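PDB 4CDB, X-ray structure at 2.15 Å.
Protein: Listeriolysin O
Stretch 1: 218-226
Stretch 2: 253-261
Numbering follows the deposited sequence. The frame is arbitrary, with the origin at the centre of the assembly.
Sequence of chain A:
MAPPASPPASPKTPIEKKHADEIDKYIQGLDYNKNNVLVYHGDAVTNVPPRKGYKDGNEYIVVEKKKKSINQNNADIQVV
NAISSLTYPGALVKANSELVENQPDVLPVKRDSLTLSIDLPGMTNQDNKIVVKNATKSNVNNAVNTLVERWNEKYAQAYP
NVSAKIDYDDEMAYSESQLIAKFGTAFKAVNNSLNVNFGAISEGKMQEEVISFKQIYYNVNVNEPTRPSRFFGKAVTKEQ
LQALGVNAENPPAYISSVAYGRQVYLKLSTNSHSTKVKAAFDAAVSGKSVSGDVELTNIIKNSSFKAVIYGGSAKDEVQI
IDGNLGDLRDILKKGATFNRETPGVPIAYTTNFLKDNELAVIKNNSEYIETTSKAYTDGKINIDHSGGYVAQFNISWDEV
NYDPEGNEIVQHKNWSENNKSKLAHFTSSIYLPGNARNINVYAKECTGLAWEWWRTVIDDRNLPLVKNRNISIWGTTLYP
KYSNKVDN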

# COMPACT_ATOMS: atom_id res chain seq x y z
N TYR A 218 18.44 -3.71 -14.40
CA TYR A 218 18.42 -4.47 -15.65
C TYR A 218 17.57 -5.73 -15.54
O TYR A 218 17.29 -6.22 -14.45
CB TYR A 218 19.85 -4.84 -16.08
CG TYR A 218 20.65 -5.60 -15.04
CD1 TYR A 218 20.62 -6.98 -15.00
CD2 TYR A 218 21.43 -4.92 -14.11
CE1 TYR A 218 21.35 -7.68 -14.05
CE2 TYR A 218 22.16 -5.61 -13.16
CZ TYR A 218 22.12 -6.99 -13.14
OH TYR A 218 22.85 -7.67 -12.20
N ASN A 219 17.14 -6.23 -16.70
CA ASN A 219 16.43 -7.50 -16.79
C ASN A 219 17.22 -8.49 -17.63
O ASN A 219 17.77 -8.14 -18.67
CB ASN A 219 15.04 -7.30 -17.39
CG ASN A 219 14.14 -6.45 -16.51
OD1 ASN A 219 13.38 -6.98 -15.70
ND2 ASN A 219 14.23 -5.14 -16.67
N VAL A 220 17.27 -9.74 -17.17
CA VAL A 220 17.85 -10.82 -17.95
C VAL A 220 16.76 -11.80 -18.35
O VAL A 220 16.07 -12.36 -17.49
CB VAL A 220 18.96 -11.55 -17.17
CG1 VAL A 220 19.45 -12.76 -17.96
CG2 VAL A 220 20.12 -10.60 -16.87
N ASN A 221 16.59 -11.99 -19.65
CA ASN A 221 15.57 -12.90 -20.16
C ASN A 221 16.15 -14.11 -20.91
O ASN A 221 17.34 -14.12 -21.26
CB ASN A 221 14.56 -12.15 -21.04
CG ASN A 221 15.20 -11.57 -22.29
OD1 ASN A 221 16.41 -11.41 -22.36
ND2 ASN A 221 14.37 -11.25 -23.28
N VAL A 222 15.31 -15.11 -21.15
CA VAL A 222 15.74 -16.36 -21.76
C VAL A 222 15.02 -16.56 -23.09
O VAL A 222 13.88 -16.12 -23.26
CB VAL A 222 15.42 -17.56 -20.84
CG1 VAL A 222 16.07 -18.83 -21.34
CG2 VAL A 222 15.89 -17.27 -19.43
N ASN A 223 15.68 -17.23 -24.04
CA ASN A 223 15.05 -17.59 -25.31
C ASN A 223 13.80 -18.43 -25.08
O ASN A 223 13.72 -19.18 -24.11
CB ASN A 223 16.04 -18.37 -26.18
CG ASN A 223 16.36 -19.74 -25.61
OD1 ASN A 223 17.12 -19.86 -24.64
ND2 ASN A 223 15.79 -20.78 -26.21
N GLU A 224 12.82 -18.29 -25.97
CA GLU A 224 11.62 -19.12 -25.91
C GLU A 224 11.75 -20.30 -26.87
O GLU A 224 11.68 -20.13 -28.08
CB GLU A 224 10.37 -18.30 -26.23
CG GLU A 224 10.07 -17.20 -25.22
CD GLU A 224 8.76 -16.48 -25.50
OE1 GLU A 224 8.10 -16.81 -26.51
OE2 GLU A 224 8.39 -15.59 -24.71
N PRO A 225 11.93 -21.51 -26.32
CA PRO A 225 12.15 -22.72 -27.13
C PRO A 225 10.93 -23.07 -27.98
O PRO A 225 9.79 -22.94 -27.52
CB PRO A 225 12.40 -23.80 -26.08
CG PRO A 225 11.69 -23.31 -24.86
CD PRO A 225 11.87 -21.82 -24.88
N THR A 226 11.18 -23.52 -29.20
CA THR A 226 10.10 -23.92 -30.10
C THR A 226 9.54 -25.29 -29.72
O THR A 226 8.45 -25.66 -30.14
CB THR A 226 10.57 -23.96 -31.57
OG1 THR A 226 11.72 -24.81 -31.68
CG2 THR A 226 10.91 -22.56 -32.06
N ALA A 253 6.70 -24.97 -15.95
CA ALA A 253 6.92 -23.60 -16.39
C ALA A 253 8.38 -23.24 -16.21
O ALA A 253 9.11 -23.92 -15.49
CB ALA A 253 6.03 -22.64 -15.61
N TYR A 254 8.81 -22.16 -16.85
CA TYR A 254 10.17 -21.67 -16.69
C TYR A 254 10.21 -20.17 -16.39
O TYR A 254 9.31 -19.43 -16.79
CB TYR A 254 11.03 -21.99 -17.92
CG TYR A 254 10.60 -21.28 -19.19
CD1 TYR A 254 9.55 -21.78 -19.96
CD2 TYR A 254 11.24 -20.13 -19.62
CE1 TYR A 254 9.16 -21.14 -21.12
CE2 TYR A 254 10.85 -19.49 -20.78
CZ TYR A 254 9.81 -19.99 -21.52
OH TYR A 254 9.42 -19.36 -22.68
N ILE A 255 11.24 -19.74 -15.69
CA ILE A 255 11.44 -18.33 -15.43
C ILE A 255 11.98 -17.66 -16.70
O ILE A 255 13.14 -17.85 -17.07
CB ILE A 255 12.39 -18.10 -14.23
CG1 ILE A 255 11.83 -18.79 -12.98
CG2 ILE A 255 12.59 -16.62 -13.98
CD1 ILE A 255 12.66 -18.58 -11.73
N SER A 256 11.12 -16.89 -17.36
CA SER A 256 11.45 -16.29 -18.65
C SER A 256 12.26 -15.00 -18.52
O SER A 256 12.98 -14.62 -19.45
CB SER A 256 10.17 -16.03 -19.45
OG SER A 256 9.22 -15.30 -18.69
N SER A 257 12.15 -14.32 -17.38
CA SER A 257 12.85 -13.06 -17.17
C SER A 257 12.97 -12.73 -15.69
O SER A 257 12.05 -12.98 -14.92
CB SER A 257 12.12 -11.92 -17.89
OG SER A 257 12.79 -10.69 -17.71
N VAL A 258 14.12 -12.19 -15.29
CA VAL A 258 14.35 -11.79 -13.91
C VAL A 258 14.78 -10.33 -13.82
O VAL A 258 15.69 -9.90 -14.53
CB VAL A 258 15.44 -12.66 -13.24
CG1 VAL A 258 15.72 -12.18 -11.82
CG2 VAL A 258 15.05 -14.13 -13.24
N ALA A 259 14.10 -9.57 -12.97
CA ALA A 259 14.47 -8.18 -12.73
C ALA A 259 15.46 -8.07 -11.58
O ALA A 259 15.21 -8.58 -10.48
CB ALA A 259 13.22 -7.34 -12.46
N TYR A 260 16.58 -7.40 -11.83
CA TYR A 260 17.61 -7.22 -10.81
C TYR A 260 17.67 -5.76 -10.38
O TYR A 260 17.51 -4.86 -11.20
CB TYR A 260 18.98 -7.65 -11.34
CG TYR A 260 19.10 -9.12 -11.68
CD1 TYR A 260 18.66 -9.61 -12.90
CD2 TYR A 260 19.68 -10.01 -10.78
CE1 TYR A 260 18.77 -10.95 -13.22
CE2 TYR A 260 19.80 -11.36 -11.09
CZ TYR A 260 19.35 -11.82 -12.31
OH TYR A 260 19.46 -13.15 -12.63
N GLY A 261 17.92 -5.53 -9.10
CA GLY A 261 18.05 -4.18 -8.59
C GLY A 261 17.88 -4.01 -7.10
O GLY A 261 18.27 -4.87 -6.30

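The contact is a pair of neighbouring antiparallel strands, 218-222 and 253-260, whose N-to-C directions differ by 163°; the two stretches bury 566 Å² between them, both sides summed. Three tyrosines, Y260, Y218 and Y254, have the most area covered by the opposing stretch (87, 69 and 66 Å²).

Y260 and Y218 form one antiparallel hydrogen-bonded pair. Y260 N donates to Y218 O at 3.0 Å with an N-H...O angle of 171°, nearly linear; as directly paired residues, both send their side chains to the same face of the sheet. Their rotamers differ, m for Y260 and p for Y218. The rings lie near parallel, with planes at 19°, but a centroid separation of 5.2 Å shows that they are slid apart and barely overlap. A methylene instead covers the ring face: Y260 CB sits 3.9 Å from the centroid of the Y218 ring, 24° off its normal, a CH-pi contact. Between the rings, the closest atoms are Y218 CE1 and Y260 CD1, 3.5 Å apart. V220, on the same face, extends this apolar patch, its CG2 lying 3.9 Å from Y260 CE1.

The backbone ladder continues through V220 and V258, which bond reciprocally: V220 N to V258 O at 3.1 Å and V258 N to V220 O at 2.9 Å. Between the hydrogen-bonded pairs, N219 and A259 turn to the other face, where N219 OD1 comes within 3.3 Å of A259 CB. The last cross-strand bond, V222 N to S256 O at 2.9 Å, is more bent, at 148°.

Y254 works beyond this ladder. Its CB points toward stretch 1, and the ring reaches the loop following V222: Y254 OH lies 3.4 Å from E224 CG, and P225 CD packs 4.3 Å from Y254 CZ. The hydroxyl is hydrogen-bonded elsewhere in the structure.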